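Local coordinates for protein 11S globulin (Wrightia tinctoria, PDB 5WXU) that probably serves as a seed storage protein and binds the plant hormone auxin (indole-3-acetic acid), at residues Gln59-Tyr64 with Met258-Asp263; His85-Arg90 with Glu176-Leu181. One frame throughout, in Å; residues are numbered along the deposited sequence.

From the N terminus the chain lays down the turn of Gln59-Tyr64, between strands 56-60 and 63-67, and then His85-Arg90 at the end of strand 80-87. Glu176-Leu181 returns to the latter, so interaction 2 closes a loop with 85 residues between its segments. Met258-Asp263 comes back to the turn and closes the longer interaction 1, which encloses interaction 2 without crossing it. The contact centres lie about 10 Å apart. Neighbouring strands 63-67 and 80-87 share one antiparallel sheet, whereas strand 258-260 pairs with strand 91-98 in a different, mixed sheet, so interaction 1 joins the two. A salt bridge between Arg260 and Glu88 and a probable hydrogen bond from Arg90 to the Arg262 carbonyl link the contacts directly.

Interaction 1: Gln59-Tyr64 with Met258-Asp263; sequences QHEAGY and MVRVRD
Met258 loses the most surface here: its side chain, extended beyond CG, runs obliquely past the His60 ring and along the turn. CG of Met258 lies 3.6 Å from His60 CD2, SD comes within 3.6 Å of Gly63 CA, and CE ends against the carbonyl of Tyr64. Gly63, lacking a side chain, leaves the sulfur a direct approach to the backbone. Ala62 follows in buried area. Its N-H bonds the Met258 carbonyl (Ala62 N to Met258 O 3.0 Å) from well above the carbonyl plane, at a bent 140°, while its methyl lies over one face of the Arg260 guanidinium, whose NH2 forms a salt bridge with Glu88. Glu61, with CG anti to its backbone N (chi1 173°) and the chain extended, sends OE1 to Arg260 N at 2.9 Å. That bond is almost straight (177°) and uses the anti lone pair; a water lies 2.6 Å from Glu61 OE1 and 3.1 Å from Arg260 O, well placed to donate to either. Glu61 thus meets the Arg260 backbone through OE1, and the guanidinium stands off, Glu61 OE1 to Arg260 NH1 5.2 Å. The straight N-H bond would probably favour an ionised carboxylate, the distant guanidinium adding less.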
loop_
_atom_site.group_PDB
_atom_site.type_symbol
_atom_site.label_atom_id
_atom_site.label_comp_id
_atom_site.label_asym_id
_atom_site.label_seq_id
_atom_site.Cartn_x
_atom_site.Cartn_y
_atom_site.Cartn_z
ATOM N N GLN B 59 -30.334 -29.608 17.081
ATOM C CA GLN B 59 -29.716 -30.918 17.309
ATOM C C GLN B 59 -29.115 -31.638 16.110
ATOM O O GLN B 59 -29.729 -31.774 15.057
ATOM C CB GLN B 59 -30.772 -31.887 17.891
ATOM C CG GLN B 59 -30.950 -31.767 19.373
ATOM C CD GLN B 59 -29.690 -32.139 20.141
ATOM O OE1 GLN B 59 -28.853 -32.963 19.729
ATOM N NE2 GLN B 59 -29.527 -31.488 21.240
ATOM N N HIS B 60 -27.943 -32.179 16.276
ATOM C CA HIS B 60 -27.422 -33.078 15.281
ATOM C C HIS B 60 -27.197 -34.428 15.907
ATOM O O HIS B 60 -27.266 -34.567 17.134
ATOM C CB HIS B 60 -26.074 -32.500 14.690
ATOM C CG HIS B 60 -26.125 -31.017 14.425
ATOM N ND1 HIS B 60 -26.832 -30.474 13.374
ATOM C CD2 HIS B 60 -25.561 -29.963 15.079
ATOM C CE1 HIS B 60 -26.751 -29.154 13.425
ATOM N NE2 HIS B 60 -26.006 -28.815 14.456
ATOM N N GLU B 61 -26.748 -35.375 15.112
ATOM C CA GLU B 61 -26.397 -36.659 15.643
ATOM C C GLU B 61 -25.279 -36.573 16.659
ATOM O O GLU B 61 -25.349 -37.200 17.717
ATOM C CB GLU B 61 -25.943 -37.558 14.529
ATOM C CG GLU B 61 -25.405 -38.869 15.015
ATOM C CD GLU B 61 -25.028 -39.807 13.950
ATOM O OE1 GLU B 61 -23.960 -39.651 13.322
ATOM O OE2 GLU B 61 -25.785 -40.788 13.805
ATOM N N ALA B 62 -24.255 -35.756 16.347
ATOM C CA ALA B 62 -23.027 -35.714 17.075
ATOM C C ALA B 62 -22.711 -34.351 17.714
ATOM O O ALA B 62 -21.540 -34.032 17.973
ATOM C CB ALA B 62 -21.897 -36.183 16.210
ATOM N N GLY B 63 -23.740 -33.627 18.038
ATOM C CA GLY B 63 -23.603 -32.383 18.749
ATOM C C GLY B 63 -24.813 -31.540 18.529
ATOM O O GLY B 63 -25.825 -32.056 18.076
ATOM N N TYR B 64 -24.694 -30.252 18.821
ATOM C CA TYR B 64 -25.734 -29.297 18.655
ATOM C C TYR B 64 -25.201 -27.886 18.435
ATOM O O TYR B 64 -24.026 -27.612 18.719
ATOM C CB TYR B 64 -26.684 -29.248 19.843
ATOM C CG TYR B 64 -26.056 -28.977 21.186
ATOM C CD1 TYR B 64 -25.626 -30.010 22.010
ATOM C CD2 TYR B 64 -25.967 -27.663 21.652
ATOM C CE1 TYR B 64 -25.039 -29.730 23.266
ATOM C CE2 TYR B 64 -25.439 -27.386 22.878
ATOM C CZ TYR B 64 -24.989 -28.420 23.685
ATOM O OH TYR B 64 -24.474 -28.097 24.914
ATOM N N MET B 258 -23.592 -32.576 12.114
ATOM C CA MET B 258 -22.447 -33.083 12.842
ATOM C C MET B 258 -22.679 -34.589 12.954
ATOM O O MET B 258 -23.748 -34.983 13.452
ATOM C CB MET B 258 -22.304 -32.501 14.249
ATOM C CG MET B 258 -22.197 -30.996 14.360
ATOM S SD MET B 258 -22.134 -30.515 16.077
ATOM C CE MET B 258 -22.166 -28.710 15.999
ATOM N N VAL B 259 -21.787 -35.368 12.389
ATOM C CA VAL B 259 -21.930 -36.843 12.339
ATOM C C VAL B 259 -20.865 -37.572 13.142
ATOM O O VAL B 259 -19.679 -37.172 13.231
ATOM C CB VAL B 259 -21.932 -37.341 10.919
ATOM C CG1 VAL B 259 -23.022 -36.632 10.127
ATOM C CG2 VAL B 259 -20.571 -37.203 10.231
ATOM N N ARG B 260 -21.256 -38.718 13.710
ATOM C CA ARG B 260 -20.348 -39.529 14.469
ATOM C C ARG B 260 -19.481 -40.345 13.592
ATOM O O ARG B 260 -19.962 -41.003 12.706
ATOM C CB ARG B 260 -21.120 -40.506 15.348
ATOM C CG ARG B 260 -20.169 -41.394 16.161
ATOM C CD ARG B 260 -20.691 -41.651 17.573
ATOM N NE ARG B 260 -20.663 -40.417 18.363
ATOM C CZ ARG B 260 -21.725 -39.689 18.737
ATOM N NH1 ARG B 260 -22.979 -40.045 18.423
ATOM N NH2 ARG B 260 -21.525 -38.576 19.447
ATOM N N VAL B 261 -18.193 -40.342 13.845
ATOM C CA VAL B 261 -17.261 -41.187 13.149
ATOM C C VAL B 261 -16.851 -42.252 14.198
ATOM O O VAL B 261 -16.104 -41.956 15.124
ATOM C CB VAL B 261 -16.038 -40.386 12.679
ATOM C CG1 VAL B 261 -15.059 -41.237 11.851
ATOM C CG2 VAL B 261 -16.510 -39.147 11.929
ATOM N N ARG B 262 -17.327 -43.486 14.030
ATOM C CA ARG B 262 -17.293 -44.461 15.138
ATOM C C ARG B 262 -15.881 -44.853 15.537
ATOM O O ARG B 262 -15.576 -44.899 16.731
ATOM C CB ARG B 262 -18.160 -45.722 14.826
ATOM C CG ARG B 262 -17.744 -46.529 13.581
ATOM C CD ARG B 262 -18.549 -47.819 13.354
ATOM N NE ARG B 262 -17.852 -49.032 13.818
ATOM C CZ ARG B 262 -18.285 -50.289 13.644
ATOM N NH1 ARG B 262 -19.430 -50.544 13.014
ATOM N NH2 ARG B 262 -17.568 -51.315 14.107
ATOM N N ASP B 263 -15.020 -45.107 14.549
ATOM C CA ASP B 263 -13.671 -45.599 14.801
ATOM C C ASP B 263 -12.640 -44.487 14.708
ATOM O O ASP B 263 -11.456 -44.763 14.622
ATOM C CB ASP B 263 -13.314 -46.725 13.809
ATOM C CG ASP B 263 -14.340 -47.876 13.836
ATOM O OD1 ASP B 263 -14.650 -48.442 12.754
ATOM O OD2 ASP B 263 -14.880 -48.154 14.942
HETATM O O HOH W 1 -22.839 -41.317 11.737
#

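Interaction 2: His85-Arg90 with Glu176-Leu181. With PO4 (phosphate ion), chain N.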
loop_
_atom_site.group_PDB
_atom_site.type_symbol
_atom_site.label_atom_id
_atom_site.label_comp_id
_atom_site.label_asym_id
_atom_site.label_seq_id
_atom_site.Cartn_x
_atom_site.Cartn_y
_atom_site.Cartn_z
ATOM N N HIS B 85 -21.248 -23.821 18.804
ATOM C CA HIS B 85 -21.345 -25.216 18.389
ATOM C C HIS B 85 -20.739 -26.102 19.442
ATOM O O HIS B 85 -19.717 -25.787 20.000
ATOM C CB HIS B 85 -20.639 -25.468 17.065
ATOM C CG HIS B 85 -21.209 -24.751 15.901
ATOM N ND1 HIS B 85 -22.444 -25.043 15.327
ATOM C CD2 HIS B 85 -20.683 -23.728 15.150
ATOM C CE1 HIS B 85 -22.638 -24.250 14.280
ATOM N NE2 HIS B 85 -21.584 -23.437 14.156
ATOM N N VAL B 86 -21.384 -27.265 19.696
ATOM C CA VAL B 86 -20.917 -28.155 20.701
ATOM C C VAL B 86 -20.807 -29.480 19.992
ATOM O O VAL B 86 -21.813 -29.974 19.499
ATOM C CB VAL B 86 -21.851 -28.188 21.922
ATOM C CG1 VAL B 86 -21.383 -29.284 22.880
ATOM C CG2 VAL B 86 -21.840 -26.830 22.621
ATOM N N ILE B 87 -19.592 -29.984 19.818
ATOM C CA ILE B 87 -19.333 -31.146 19.000
ATOM C C ILE B 87 -18.932 -32.270 19.951
ATOM O O ILE B 87 -17.911 -32.188 20.570
ATOM C CB ILE B 87 -18.207 -30.896 17.978
ATOM C CG1 ILE B 87 -18.541 -29.682 17.038
ATOM C CG2 ILE B 87 -17.919 -32.091 17.097
ATOM C CD1 ILE B 87 -17.333 -29.156 16.287
ATOM N N GLU B 88 -19.692 -33.350 19.955
ATOM C CA GLU B 88 -19.340 -34.532 20.755
ATOM C C GLU B 88 -18.060 -35.177 20.393
ATOM O O GLU B 88 -17.531 -35.009 19.303
ATOM C CB GLU B 88 -20.451 -35.585 20.646
ATOM C CG GLU B 88 -21.723 -35.122 21.308
ATOM C CD GLU B 88 -22.919 -36.059 21.042
ATOM O OE1 GLU B 88 -22.717 -37.272 20.723
ATOM O OE2 GLU B 88 -24.082 -35.571 21.127
ATOM N N ASN B 89 -17.572 -36.041 21.275
ATOM C CA ASN B 89 -16.452 -36.924 20.942
ATOM C C ASN B 89 -16.688 -37.694 19.632
ATOM O O ASN B 89 -17.750 -38.134 19.399
ATOM C CB ASN B 89 -16.224 -37.940 22.097
ATOM C CG ASN B 89 -15.307 -39.099 21.695
ATOM O OD1 ASN B 89 -15.798 -40.230 21.424
ATOM N ND2 ASN B 89 -14.001 -38.838 21.588
ATOM N N ARG B 90 -15.658 -37.777 18.799
ATOM C CA ARG B 90 -15.661 -38.347 17.475
ATOM C C ARG B 90 -16.702 -37.725 16.521
ATOM O O ARG B 90 -17.009 -38.307 15.493
ATOM C CB ARG B 90 -15.747 -39.851 17.575
ATOM C CG ARG B 90 -14.480 -40.459 18.167
ATOM C CD ARG B 90 -14.496 -41.980 18.219
ATOM N NE ARG B 90 -13.204 -42.442 18.729
ATOM C CZ ARG B 90 -12.796 -43.709 18.771
ATOM N NH1 ARG B 90 -13.582 -44.702 18.338
ATOM N NH2 ARG B 90 -11.580 -43.978 19.252
ATOM N N GLU B 176 -13.677 -34.902 25.843
ATOM C CA GLU B 176 -14.575 -33.800 26.192
ATOM C C GLU B 176 -15.109 -33.099 24.931
ATOM O O GLU B 176 -14.484 -33.186 23.875
ATOM C CB GLU B 176 -13.994 -32.747 27.144
ATOM C CG GLU B 176 -12.912 -31.844 26.574
ATOM C CD GLU B 176 -11.486 -32.408 26.520
ATOM O OE1 GLU B 176 -10.592 -31.505 26.418
ATOM O OE2 GLU B 176 -11.204 -33.667 26.530
ATOM N N LYS B 177 -16.248 -32.464 25.097
ATOM C CA LYS B 177 -16.920 -31.814 23.933
ATOM C C LYS B 177 -15.994 -30.691 23.464
ATOM O O LYS B 177 -15.324 -30.050 24.276
ATOM C CB LYS B 177 -18.271 -31.248 24.340
ATOM C CG LYS B 177 -19.273 -32.369 24.544
ATOM C CD LYS B 177 -20.621 -31.913 25.037
ATOM C CE LYS B 177 -21.618 -33.057 24.906
ATOM N NZ LYS B 177 -22.894 -32.774 25.620
ATOM N N LEU B 178 -15.971 -30.501 22.150
ATOM C CA LEU B 178 -15.295 -29.362 21.511
ATOM C C LEU B 178 -16.304 -28.262 21.380
ATOM O O LEU B 178 -17.343 -28.474 20.780
ATOM C CB LEU B 178 -14.797 -29.807 20.198
ATOM C CG LEU B 178 -14.122 -28.761 19.284
ATOM C CD1 LEU B 178 -12.865 -28.246 19.932
ATOM C CD2 LEU B 178 -13.759 -29.395 17.958
ATOM N N VAL B 179 -16.065 -27.078 21.953
ATOM C CA VAL B 179 -17.103 -26.045 22.037
ATOM C C VAL B 179 -16.475 -24.856 21.273
ATOM O O VAL B 179 -15.382 -24.420 21.644
ATOM C CB VAL B 179 -17.444 -25.639 23.471
ATOM C CG1 VAL B 179 -18.330 -24.431 23.500
ATOM C CG2 VAL B 179 -18.083 -26.836 24.192
ATOM N N LEU B 180 -17.140 -24.514 20.176
ATOM C CA LEU B 180 -16.764 -23.361 19.333
ATOM C C LEU B 180 -17.764 -22.194 19.413
ATOM O O LEU B 180 -18.963 -22.344 19.141
ATOM C CB LEU B 180 -16.627 -23.839 17.902
ATOM C CG LEU B 180 -15.765 -25.076 17.606
ATOM C CD1 LEU B 180 -15.870 -25.396 16.135
ATOM C CD2 LEU B 180 -14.313 -24.976 18.120
ATOM N N LEU B 181 -17.282 -20.997 19.731
ATOM C CA LEU B 181 -18.073 -19.816 19.721
ATOM C C LEU B 181 -17.653 -19.079 18.423
ATOM O O LEU B 181 -16.504 -18.700 18.327
ATOM C CB LEU B 181 -17.780 -18.907 20.863
ATOM C CG LEU B 181 -18.648 -17.629 20.830
ATOM C CD1 LEU B 181 -19.917 -17.967 21.567
ATOM C CD2 LEU B 181 -17.952 -16.393 21.354
HETATM P P PO4 N . -20.663 -22.304 10.208
HETATM O O1 PO4 N . -21.327 -22.676 8.787
HETATM O O2 PO4 N . -19.274 -22.792 10.586
HETATM O O3 PO4 N . -20.289 -20.817 10.154
HETATM O O4 PO4 N . -21.612 -22.266 11.407
#
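Four backbone hydrogen bonds pair strand 85-87 with strand 178-181, whose axes approach to 4.8 Å and run antiparallel at 164°. His85 with Leu180 and Ile87 with Leu178 are the hydrogen-bonded pairs, each bonded in both directions; the shortest bond is His85 N to Leu180 O at 2.7 Å. All four donors lie in their acceptor carbonyl planes. Val86 faces Val179 as a non-hydrogen-bonded pair.

The densely filled face carries His85, Ile87, Leu178 and Leu180, all buried. The Ile87 side chain, its CG1 anti to the carbonyl carbon (chi1 -58°), brings CD1 equally close, 4.0 Å, to Leu178 CD2 and Leu180 CD1: it runs alongside the first and crosses the second obliquely. Met258 also packs on this face, against His85 and Ile87. The His85 ring is fixed at both nitrogens, ND1 by Ser65 and NE2 by a phosphate ion, probably from the crystallisation liquor, NE2 donating to phosphate O4 at 3.0 Å. The anion, also held by Ser96, Asn98, His168 and Arg199, may favour a protonated imidazole.

On the opposite face, Val86 and Val179 lie side by side, and the exposed Lys177 stretches its chain over Val86. Val86 CG1 to Lys177 CD, at 3.5 Å, is tighter than a usual carbon contact. Toward the Lys177 tip the packing loosens: Lys177 CE is 4.1 Å from Glu88 CG, and Glu88 OE2 remains 5.4 Å from Lys177 NZ. Glu88 OE1 instead forms a salt bridge with Arg260.

A buried face of Ile87, Leu178 and Leu180, with His85 at its end reaching the phosphate, and a face flanked by the exposed Lys177 are consistent with adjacent antiparallel strands in the wall of the N-terminal cupin jelly-roll barrel of an 11S globulin.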